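PDB 4BJT: Dna-binding protein RAP1 from Saccharomyces cerevisiae, which binds DNA and, through its C-terminal domain, holds the binding module of Rif1, an interaction that shapes telomere function and architecture. Local coordinates for residues 56-61 with 144-149; 60-65 with 87-92; 92-97 with 117-122; 110-115 with 125-130. All coordinates share one frame; numbering follows the deposited sequence.

How the contacts relate
All four contacts join parts of one all-helical domain. Contacts 3 and 4 are buried, contact 1 is partly buried and contact 2 lies at the surface. Contacts 1 and 2 share Asn60 and Ile61, so one N-terminal stretch runs over two helices. Contacts 2 and 3 both use helix 88-99 and meet at Met92. Contacts 3 and 4 both use helix 108-119. Phe144 of contact 1 reaches Leu95 and Ile121 of contact 3 and Ile129 of contact 4. The chemistry follows the place: a charged network in contact 2, one hydrogen bond from a side-chain amide in contact 1, and mainly apolar packing in the inner parts of contacts 3 and 4.

Contact 1: 56-61 with 144-149; sequences DIYDNI and FLNMFK. With EDO (1,2-ethanediol), chain I.
Tyr58 meets helix 140-150 through both backbone and ring. Its backbone O accepts a hydrogen bond from Asn146 ND2 at 3.0 Å. The bond is bent (N-H...O 140°), but the donor lies in the carbonyl plane, on a lone pair. The two side chains cross at about a right angle, with ring and amide planes 42° apart. Asn146 OD1 sits at the ring edge, in its plane, 3.7 Å from Tyr58 CD1. A 1,2-ethanediol, probably from the crystallisation liquor, lies over one ring face. Asp59 offers its backbone here: its O touches Leu145 CD1 at 3.3 Å. Its carboxylate instead forms a salt bridge with Arg142, also on helix 140-150. Ile61 follows the short helix 56-59 and packs on helix 140-150. Its CD1 lies against the Asn146 amide, 3.4 Å from Asn146 OD1, and also reaches Leu145 CB at 4.1 Å. Its other branch, Ile61 CG2, rests on Lys149 CD at 3.9 Å. In one of its two conformers Lys149 runs extended past Ile61, with CG anti to the backbone N (chi1 -170°). An alanine in place of Asn146 would probably leave Tyr58 O without this donor and open a gap beside Ile61 CD1. Asn146 ND2 also bonds to Arg142 O. Two carbonyls thus grip one nitrogen, which fixes the amide's rotation and ties the short helix to helix 140-150 beside an apolar patch.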
# COMPACT_ATOMS: atom_id res chain seq x y z
N ASP C 56 -7.60 7.48 10.05
CA ASP C 56 -7.85 8.46 9.01
C ASP C 56 -6.73 9.51 8.90
O ASP C 56 -6.53 10.05 7.81
CB ASP C 56 -9.23 9.10 9.14
CG ASP C 56 -9.50 9.91 10.39
OD1 ASP C 56 -8.53 10.21 11.12
OD2 ASP C 56 -10.68 10.31 10.60
N ILE C 57 -5.93 9.69 9.96
CA ILE C 57 -4.80 10.61 9.91
C ILE C 57 -3.76 10.18 8.88
O ILE C 57 -3.00 11.02 8.39
CB ILE C 57 -4.14 10.85 11.28
CG1 ILE C 57 -3.44 9.59 11.83
CG2 ILE C 57 -5.17 11.42 12.28
CD1 ILE C 57 -2.61 9.83 13.06
N TYR C 58 -3.69 8.88 8.58
CA TYR C 58 -2.74 8.37 7.58
C TYR C 58 -3.26 8.56 6.14
O TYR C 58 -2.48 8.49 5.19
CB TYR C 58 -2.43 6.90 7.84
CG TYR C 58 -1.75 6.71 9.18
CD1 TYR C 58 -0.38 6.90 9.32
CD2 TYR C 58 -2.48 6.38 10.31
CE1 TYR C 58 0.24 6.76 10.56
CE2 TYR C 58 -1.87 6.24 11.55
CZ TYR C 58 -0.50 6.41 11.67
OH TYR C 58 0.12 6.35 12.90
N ASP C 59 -4.57 8.72 5.99
CA ASP C 59 -5.21 8.93 4.69
C ASP C 59 -5.41 10.39 4.31
O ASP C 59 -5.57 10.70 3.13
CB ASP C 59 -6.62 8.30 4.72
CG ASP C 59 -6.62 6.80 4.87
OD1 ASP C 59 -5.70 6.15 4.33
OD2 ASP C 59 -7.50 6.27 5.60
N ASN C 60 -5.49 11.28 5.30
CA ASN C 60 -5.82 12.70 5.10
C ASN C 60 -4.63 13.63 5.03
O ASN C 60 -4.82 14.85 5.12
CB ASN C 60 -6.75 13.15 6.25
CG ASN C 60 -8.00 12.40 6.36
OD1 ASN C 60 -8.47 11.82 5.39
ND2 ASN C 60 -8.67 12.58 7.49
N ILE C 61 -3.43 13.10 4.84
CA ILE C 61 -2.22 13.91 4.68
C ILE C 61 -2.50 14.85 3.49
O ILE C 61 -2.97 14.39 2.46
CB ILE C 61 -1.00 13.00 4.39
CG1 ILE C 61 -0.61 12.23 5.65
CG2 ILE C 61 0.20 13.83 3.85
CD1 ILE C 61 0.29 11.05 5.39
N PHE C 144 1.16 5.52 -0.68
CA PHE C 144 1.90 6.60 -1.38
C PHE C 144 1.98 7.88 -0.57
O PHE C 144 3.05 8.50 -0.54
CB PHE C 144 1.29 6.87 -2.76
CG PHE C 144 1.58 5.75 -3.72
CD1 PHE C 144 2.85 5.57 -4.22
CD2 PHE C 144 0.61 4.85 -4.08
CE1 PHE C 144 3.14 4.51 -5.08
CE2 PHE C 144 0.90 3.78 -4.92
CZ PHE C 144 2.16 3.62 -5.42
N LEU C 145 0.90 8.31 0.10
CA LEU C 145 0.99 9.55 0.87
C LEU C 145 2.07 9.46 1.92
O LEU C 145 2.80 10.41 2.13
CB LEU C 145 -0.33 9.88 1.55
CG LEU C 145 -1.46 10.33 0.63
CD1 LEU C 145 -2.82 10.22 1.34
CD2 LEU C 145 -1.22 11.75 0.11
N ASN C 146 2.13 8.31 2.64
CA ASN C 146 3.10 8.16 3.72
C ASN C 146 4.51 7.94 3.18
O ASN C 146 5.46 8.50 3.71
CB ASN C 146 2.65 7.08 4.70
CG ASN C 146 1.50 7.59 5.53
OD1 ASN C 146 1.70 8.19 6.58
ND2 ASN C 146 0.30 7.41 5.06
N MET C 147 4.66 7.19 2.10
CA MET C 147 5.94 7.02 1.43
C MET C 147 6.50 8.37 1.04
O MET C 147 7.66 8.69 1.30
CB MET C 147 5.75 6.14 0.18
CG MET C 147 7.02 6.01 -0.69
SD MET C 147 6.52 5.31 -2.27
CE MET C 147 8.08 5.29 -3.23
N PHE C 148 5.68 9.17 0.39
CA PHE C 148 6.12 10.48 -0.09
C PHE C 148 6.38 11.47 1.03
O PHE C 148 7.39 12.19 0.96
CB PHE C 148 5.09 11.07 -1.04
CG PHE C 148 4.75 10.32 -2.31
CD1 PHE C 148 5.64 9.42 -2.86
CD2 PHE C 148 3.67 10.71 -3.08
CE1 PHE C 148 5.37 8.81 -4.09
CE2 PHE C 148 3.41 10.10 -4.30
CZ PHE C 148 4.29 9.20 -4.82
N LYS C 149 5.51 11.53 2.05
CA LYS C 149 5.71 12.47 3.15
C LYS C 149 6.97 12.10 3.94
O LYS C 149 7.76 12.99 4.27
CB LYS C 149 4.48 12.52 4.07
CG LYS C 149 4.51 13.65 5.10
CD LYS C 149 3.34 13.57 6.09
CE LYS C 149 3.49 14.55 7.23
NZ LYS C 149 2.26 14.60 8.07
C1 EDO I . 0.17 10.65 10.65
O1 EDO I . 0.51 10.67 9.26
C2 EDO I . 0.11 12.10 11.16
O2 EDO I . -0.99 12.76 10.57

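Contact 2: 60-65 with 87-92; sequences NIDPDT and STRQFM
Asp64 OD1 is gripped by Arg89 NE at 3.1 Å and by a bridging water. The other oxygen, Asp64 OD2, takes Arg89 NH2 at 2.8 Å in a nearly straight bond (171°). The guanidinium therefore meets the carboxylate side-on, one nitrogen to each oxygen. The two planes are still 36° apart. The Arg89 chain is extended up to CD and bends there (chi3 -71°), which turns NE to Asp64. Pro63 CG lies over one face of the guanidinium, 3.8 Å from Arg89 CZ. Pro63 also meets Thr88: its backbone O is 3.5 Å from Thr88 CB, while Thr88 OG1 bonds to Ile66 O. The water accepts from Arg89 N and donates to Asp64 OD1, linking the loop to the start of helix 88-99. Ser87 is the N-cap of that helix, and its OG accepts from Gln90 N. Asp62 OD1 accepts from Asp64 N at 2.9 Å, an Asx turn that positions Asp64. Asp62 OD1 also makes a long salt bridge to Arg89 NH2, 3.9 Å away. Asp62 OD1 and Asp64 OD2 are 3.1 Å apart, two acceptors that would probably repel each other. The charge of Arg89 probably offsets this and steadies the surface network.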
# COMPACT_ATOMS: atom_id res chain seq x y z
N ASN C 60 -5.49 11.28 5.30
CA ASN C 60 -5.82 12.70 5.10
C ASN C 60 -4.63 13.63 5.03
O ASN C 60 -4.82 14.85 5.12
CB ASN C 60 -6.75 13.15 6.25
CG ASN C 60 -8.00 12.40 6.36
OD1 ASN C 60 -8.47 11.82 5.39
ND2 ASN C 60 -8.67 12.58 7.49
N ILE C 61 -3.43 13.10 4.84
CA ILE C 61 -2.22 13.91 4.68
C ILE C 61 -2.50 14.85 3.49
O ILE C 61 -2.97 14.39 2.46
CB ILE C 61 -1.00 13.00 4.39
CG1 ILE C 61 -0.61 12.23 5.65
CG2 ILE C 61 0.20 13.83 3.85
CD1 ILE C 61 0.29 11.05 5.39
N ASP C 62 -2.23 16.14 3.65
CA ASP C 62 -2.52 17.14 2.61
C ASP C 62 -1.53 16.96 1.46
O ASP C 62 -0.33 17.13 1.63
CB ASP C 62 -2.40 18.55 3.19
CG ASP C 62 -2.70 19.67 2.23
OD1 ASP C 62 -2.85 19.40 1.03
OD2 ASP C 62 -2.84 20.83 2.68
N PRO C 63 -1.99 16.53 0.26
CA PRO C 63 -1.04 16.30 -0.83
C PRO C 63 -0.33 17.57 -1.31
O PRO C 63 0.77 17.46 -1.83
CB PRO C 63 -1.92 15.73 -1.94
CG PRO C 63 -3.26 16.34 -1.68
CD PRO C 63 -3.38 16.34 -0.19
N ASP C 64 -0.90 18.74 -1.04
CA ASP C 64 -0.27 20.00 -1.46
C ASP C 64 0.98 20.33 -0.66
O ASP C 64 1.78 21.14 -1.11
CB ASP C 64 -1.25 21.15 -1.34
CG ASP C 64 -2.55 20.87 -2.05
OD1 ASP C 64 -2.51 20.28 -3.17
OD2 ASP C 64 -3.61 21.05 -1.42
N THR C 65 1.17 19.66 0.49
CA THR C 65 2.35 19.81 1.34
C THR C 65 3.49 18.93 0.84
O THR C 65 4.57 18.99 1.41
CB THR C 65 2.06 19.44 2.81
OG1 THR C 65 1.80 18.04 2.98
CG2 THR C 65 0.95 20.27 3.40
N SER C 87 1.30 17.63 -9.98
CA SER C 87 1.29 17.79 -8.53
C SER C 87 1.01 16.44 -7.89
O SER C 87 0.47 15.52 -8.53
CB SER C 87 0.19 18.78 -8.14
OG SER C 87 -1.10 18.30 -8.49
N THR C 88 1.28 16.35 -6.60
CA THR C 88 0.96 15.14 -5.85
C THR C 88 -0.54 14.90 -5.87
O THR C 88 -0.98 13.76 -6.05
CB THR C 88 1.50 15.23 -4.42
OG1 THR C 88 2.90 15.41 -4.52
CG2 THR C 88 1.18 13.98 -3.59
N ARG C 89 -1.34 15.97 -5.73
CA ARG C 89 -2.79 15.84 -5.74
C ARG C 89 -3.27 15.22 -7.06
O ARG C 89 -4.16 14.37 -7.05
CB ARG C 89 -3.45 17.20 -5.48
CG ARG C 89 -4.96 17.14 -5.41
CD ARG C 89 -5.54 18.49 -5.15
NE ARG C 89 -5.29 18.97 -3.79
CZ ARG C 89 -6.03 18.68 -2.71
NH1 ARG C 89 -7.08 17.88 -2.81
NH2 ARG C 89 -5.72 19.18 -1.53
N GLN C 90 -2.70 15.63 -8.19
CA GLN C 90 -3.14 15.10 -9.48
C GLN C 90 -2.87 13.60 -9.56
O GLN C 90 -3.73 12.83 -10.01
CB GLN C 90 -2.50 15.85 -10.64
CG GLN C 90 -3.18 15.49 -11.96
CD GLN C 90 -2.63 16.32 -13.09
OE1 GLN C 90 -1.43 16.41 -13.25
NE2 GLN C 90 -3.49 17.03 -13.83
N PHE C 91 -1.69 13.17 -9.10
CA PHE C 91 -1.36 11.74 -9.05
C PHE C 91 -2.34 11.00 -8.16
O PHE C 91 -2.89 9.97 -8.55
CB PHE C 91 0.08 11.53 -8.56
CG PHE C 91 0.40 10.11 -8.13
CD1 PHE C 91 0.62 9.11 -9.08
CD2 PHE C 91 0.45 9.78 -6.80
CE1 PHE C 91 0.89 7.80 -8.68
CE2 PHE C 91 0.70 8.47 -6.40
CZ PHE C 91 0.96 7.50 -7.35
N MET C 92 -2.60 11.52 -6.96
CA MET C 92 -3.46 10.84 -5.99
C MET C 92 -4.88 10.74 -6.53
O MET C 92 -5.53 9.73 -6.32
CB MET C 92 -3.48 11.57 -4.64
CG MET C 92 -2.15 11.59 -3.93
SD MET C 92 -1.46 9.94 -3.56
CE MET C 92 -2.74 9.24 -2.66
O HOH W 1 -0.47 18.41 -4.65

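Contact 3: 92-97 with 117-122; sequences MDKLHE and DETGIR
Thr119 CG2 and Lys94 CG form the tight part of this contact. Thr119 CG2 presses on the backbone of helix 88-99, 3.7 Å from Leu95 N, and touches Lys94 CG at the same distance. Thr119 OG1 lies between its backbone N and carbonyl carbon (chi1 45°). With OG1 turned to Leu115 O, its hydrogen-bond partner, CG2 faces helix 88-99. Lys94 lies against the last turn of helix 108-119, with CG 3.5 Å from Glu118 O. Leu95 CD1 meets Ile121 CD1 at 4.3 Å, and both side chains also pack on Phe144 of helix 140-150. The contact joins consecutive helices of the all-helical domain. Gly120, with positive phi, leaves the helical path, and Ile121 after it faces helix 88-99. The charged ends of Lys94, Glu118 and Glu97 form the looser outer side. Lys94 bends at CG (chi2 69°), and its side chain crosses that of Glu118 at about a right angle. The ammonium makes no salt bridge there, since Lys94 NZ stays 4.0 Å from Glu118 OE1. Within its own helix, Lys94 NZ makes a long salt bridge to Glu97 OE1, 3.8 Å away. An alanine in place of Lys94 would probably leave the carboxylates of Glu118 and Glu97 without the positive charge beside them.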
# COMPACT_ATOMS: atom_id res chain seq x y z
N MET C 92 -2.60 11.52 -6.96
CA MET C 92 -3.46 10.84 -5.99
C MET C 92 -4.88 10.74 -6.53
O MET C 92 -5.53 9.73 -6.32
CB MET C 92 -3.48 11.57 -4.64
CG MET C 92 -2.15 11.59 -3.93
SD MET C 92 -1.46 9.94 -3.56
CE MET C 92 -2.74 9.24 -2.66
N ASP C 93 -5.36 11.76 -7.21
CA ASP C 93 -6.70 11.72 -7.75
C ASP C 93 -6.80 10.70 -8.90
O ASP C 93 -7.82 10.00 -8.98
CB ASP C 93 -7.17 13.13 -8.15
CG ASP C 93 -7.37 14.06 -6.95
OD1 ASP C 93 -7.26 13.60 -5.80
OD2 ASP C 93 -7.49 15.28 -7.15
N LYS C 94 -5.74 10.52 -9.73
CA LYS C 94 -5.76 9.47 -10.76
C LYS C 94 -5.71 8.09 -10.11
O LYS C 94 -6.41 7.18 -10.55
CB LYS C 94 -4.60 9.63 -11.76
CG LYS C 94 -4.73 8.76 -12.99
CD LYS C 94 -5.90 9.20 -13.88
CE LYS C 94 -6.09 8.32 -15.07
NZ LYS C 94 -7.00 8.94 -16.09
N LEU C 95 -4.91 7.95 -9.06
CA LEU C 95 -4.79 6.69 -8.31
C LEU C 95 -6.18 6.32 -7.78
O LEU C 95 -6.60 5.17 -7.94
CB LEU C 95 -3.77 6.84 -7.19
CG LEU C 95 -3.62 5.62 -6.27
CD1 LEU C 95 -3.05 4.42 -7.05
CD2 LEU C 95 -2.73 5.94 -5.12
N HIS C 96 -6.91 7.29 -7.19
CA HIS C 96 -8.28 7.07 -6.69
C HIS C 96 -9.18 6.53 -7.80
O HIS C 96 -9.92 5.57 -7.57
CB HIS C 96 -8.88 8.36 -6.12
CG HIS C 96 -10.28 8.22 -5.61
ND1 HIS C 96 -11.38 8.58 -6.39
CD2 HIS C 96 -10.73 7.70 -4.44
CE1 HIS C 96 -12.45 8.31 -5.65
NE2 HIS C 96 -12.10 7.78 -4.47
N GLU C 97 -9.13 7.14 -8.98
CA GLU C 97 -9.93 6.71 -10.13
C GLU C 97 -9.61 5.25 -10.54
O GLU C 97 -10.54 4.45 -10.72
CB GLU C 97 -9.71 7.69 -11.30
CG GLU C 97 -10.60 7.50 -12.52
CD GLU C 97 -10.29 8.44 -13.67
OE1 GLU C 97 -9.61 9.47 -13.45
OE2 GLU C 97 -10.74 8.15 -14.80
N ASP C 117 -0.35 1.80 -16.74
CA ASP C 117 -0.82 2.62 -17.86
C ASP C 117 -1.38 3.96 -17.50
O ASP C 117 -1.22 4.90 -18.29
CB ASP C 117 -1.92 1.86 -18.65
CG ASP C 117 -1.44 0.58 -19.31
OD1 ASP C 117 -0.21 0.41 -19.47
OD2 ASP C 117 -2.29 -0.26 -19.66
N GLU C 118 -2.06 4.08 -16.34
CA GLU C 118 -2.73 5.32 -15.96
C GLU C 118 -1.99 6.18 -14.97
O GLU C 118 -2.14 7.40 -15.00
CB GLU C 118 -4.13 5.01 -15.43
CG GLU C 118 -5.00 4.36 -16.50
CD GLU C 118 -6.39 4.01 -16.03
OE1 GLU C 118 -7.16 4.95 -15.71
OE2 GLU C 118 -6.69 2.80 -15.92
N THR C 119 -1.23 5.56 -14.05
CA THR C 119 -0.51 6.29 -13.01
C THR C 119 1.02 6.17 -13.10
O THR C 119 1.68 6.84 -12.33
CB THR C 119 -1.01 5.88 -11.60
OG1 THR C 119 -1.13 4.47 -11.52
CG2 THR C 119 -2.34 6.48 -11.25
N GLY C 120 1.57 5.34 -13.99
CA GLY C 120 3.02 5.26 -14.13
C GLY C 120 3.72 4.57 -12.98
O GLY C 120 4.90 4.84 -12.74
N ILE C 121 3.05 3.66 -12.29
CA ILE C 121 3.68 2.87 -11.23
C ILE C 121 4.19 1.58 -11.88
O ILE C 121 3.42 0.90 -12.57
CB ILE C 121 2.70 2.56 -10.10
CG1 ILE C 121 2.07 3.85 -9.51
CG2 ILE C 121 3.40 1.73 -9.00
CD1 ILE C 121 0.79 3.58 -8.76
N ARG C 122 5.48 1.24 -11.68
CA ARG C 122 6.03 0.03 -12.30
C ARG C 122 5.34 -1.22 -11.75
O ARG C 122 4.99 -1.28 -10.58
CB ARG C 122 7.54 -0.05 -12.14
CG ARG C 122 8.24 1.02 -12.97
CD ARG C 122 9.74 0.93 -12.88
NE ARG C 122 10.41 2.03 -13.57
CZ ARG C 122 10.66 2.10 -14.87
NH1 ARG C 122 10.33 1.10 -15.68
NH2 ARG C 122 11.28 3.16 -15.37

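Contact 4: 110-115 with 125-130; sequences KLVQDL and FSTSIL
This is a buried helix-helix packing between 110-115 and 125-130, where Val112 and Leu111 meet Ser126, Thr127 and Leu130. It joins consecutive helices, 108-119 and 123-132, in the all-helical Rap1 C-terminal domain. The axes of the two short segments come within 9.8 Å and run at 129° to each other, steeply crossed rather than antiparallel. The Val112 CG2 methyl carries much of the contact. It lies anti to the carbonyl carbon, beside the backbone N, and from there touches Leu130 CD1 at 3.8 Å. The same methyl is 3.8 Å from Thr127 OG1. That hydroxyl has its polar partner in Lys123 O, within its own helix, so it can sit against the valine without losing a bond. Leu111 CD2 comes in beside Val112 and rests on the forked end of Leu130, 3.9 Å from Leu130 CD1. The bound Rif1 module packs apolar side chains on Leu111, Val112, Thr127 and Leu130. The two helices thus share the surface that receives the peptide. Leu115 CD1, on the next turn, lies 3.6 Å from Ser126 OG, and Leu115 also packs on Leu95 and Val98 of helix 88-99. In one of the two conformers of Ser126 a water bridges the helices: it accepts from Ser126 OG at 2.8 Å and donates to Val112 O, also at 2.8 Å.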
# COMPACT_ATOMS: atom_id res chain seq x y z
N LYS C 110 -4.82 -7.34 -13.87
CA LYS C 110 -5.47 -6.22 -14.56
C LYS C 110 -5.22 -4.90 -13.78
O LYS C 110 -4.95 -3.87 -14.39
CB LYS C 110 -6.98 -6.44 -14.66
CG LYS C 110 -7.69 -5.39 -15.51
CD LYS C 110 -9.21 -5.53 -15.39
CE LYS C 110 -10.01 -4.67 -16.35
NZ LYS C 110 -9.40 -3.34 -16.64
N LEU C 111 -5.34 -4.97 -12.46
CA LEU C 111 -5.10 -3.78 -11.63
C LEU C 111 -3.67 -3.26 -11.85
O LEU C 111 -3.46 -2.06 -12.05
CB LEU C 111 -5.34 -4.13 -10.15
CG LEU C 111 -4.89 -3.08 -9.14
CD1 LEU C 111 -5.66 -1.79 -9.32
CD2 LEU C 111 -5.08 -3.57 -7.76
N VAL C 112 -2.69 -4.17 -11.76
CA VAL C 112 -1.29 -3.85 -11.94
C VAL C 112 -1.06 -3.22 -13.32
O VAL C 112 -0.32 -2.24 -13.44
CB VAL C 112 -0.42 -5.10 -11.66
CG1 VAL C 112 0.99 -4.96 -12.19
CG2 VAL C 112 -0.40 -5.40 -10.15
N GLN C 113 -1.73 -3.75 -14.36
CA GLN C 113 -1.61 -3.16 -15.69
C GLN C 113 -2.19 -1.74 -15.75
O GLN C 113 -1.58 -0.84 -16.31
CB GLN C 113 -2.29 -4.05 -16.76
CG GLN C 113 -2.04 -3.58 -18.19
CD GLN C 113 -0.58 -3.69 -18.55
OE1 GLN C 113 0.01 -4.77 -18.45
NE2 GLN C 113 0.06 -2.59 -18.91
N ASP C 114 -3.33 -1.52 -15.11
CA ASP C 114 -3.96 -0.20 -15.10
C ASP C 114 -3.12 0.81 -14.28
O ASP C 114 -2.98 1.97 -14.69
CB ASP C 114 -5.38 -0.30 -14.56
CG ASP C 114 -6.31 -1.17 -15.39
OD1 ASP C 114 -5.98 -1.44 -16.58
OD2 ASP C 114 -7.33 -1.64 -14.85
N LEU C 115 -2.49 0.35 -13.19
CA LEU C 115 -1.63 1.24 -12.39
C LEU C 115 -0.38 1.65 -13.16
O LEU C 115 0.19 2.73 -12.93
CB LEU C 115 -1.23 0.55 -11.09
CG LEU C 115 -2.36 0.40 -10.06
CD1 LEU C 115 -1.97 -0.58 -8.97
CD2 LEU C 115 -2.77 1.76 -9.45
N PHE C 125 6.69 -2.90 -8.62
CA PHE C 125 6.42 -2.10 -7.42
C PHE C 125 4.95 -2.25 -6.99
O PHE C 125 4.69 -2.51 -5.81
CB PHE C 125 6.78 -0.64 -7.68
CG PHE C 125 6.70 0.29 -6.49
CD1 PHE C 125 6.99 -0.15 -5.21
CD2 PHE C 125 6.49 1.65 -6.68
CE1 PHE C 125 6.99 0.72 -4.13
CE2 PHE C 125 6.50 2.53 -5.60
CZ PHE C 125 6.72 2.06 -4.34
N SER C 126 3.97 -2.12 -7.92
CA SER C 126 2.55 -2.32 -7.59
C SER C 126 2.31 -3.70 -6.96
O SER C 126 1.56 -3.84 -6.00
CB SER C 126 1.68 -2.20 -8.83
OG SER C 126 1.64 -0.85 -9.23
N THR C 127 2.98 -4.72 -7.52
CA THR C 127 2.84 -6.09 -7.01
C THR C 127 3.36 -6.18 -5.58
O THR C 127 2.69 -6.79 -4.72
CB THR C 127 3.57 -7.09 -7.93
OG1 THR C 127 2.95 -7.00 -9.21
CG2 THR C 127 3.49 -8.53 -7.42
N SER C 128 4.53 -5.58 -5.32
CA SER C 128 5.12 -5.58 -3.98
C SER C 128 4.21 -4.83 -2.99
O SER C 128 4.00 -5.28 -1.85
CB SER C 128 6.50 -4.95 -3.98
OG SER C 128 7.41 -5.78 -4.68
N ILE C 129 3.64 -3.69 -3.43
CA ILE C 129 2.75 -2.93 -2.56
C ILE C 129 1.51 -3.76 -2.25
O ILE C 129 1.12 -3.90 -1.07
CB ILE C 129 2.35 -1.58 -3.21
CG1 ILE C 129 3.57 -0.66 -3.38
CG2 ILE C 129 1.26 -0.87 -2.37
CD1 ILE C 129 3.30 0.50 -4.30
N LEU C 130 0.87 -4.34 -3.28
CA LEU C 130 -0.34 -5.13 -3.09
C LEU C 130 -0.09 -6.24 -2.08
O LEU C 130 -0.93 -6.49 -1.21
CB LEU C 130 -0.80 -5.75 -4.39
CG LEU C 130 -1.71 -4.89 -5.19
CD1 LEU C 130 -1.77 -5.37 -6.65
CD2 LEU C 130 -3.13 -4.87 -4.55
O HOH W 2 1.78 -1.24 -11.95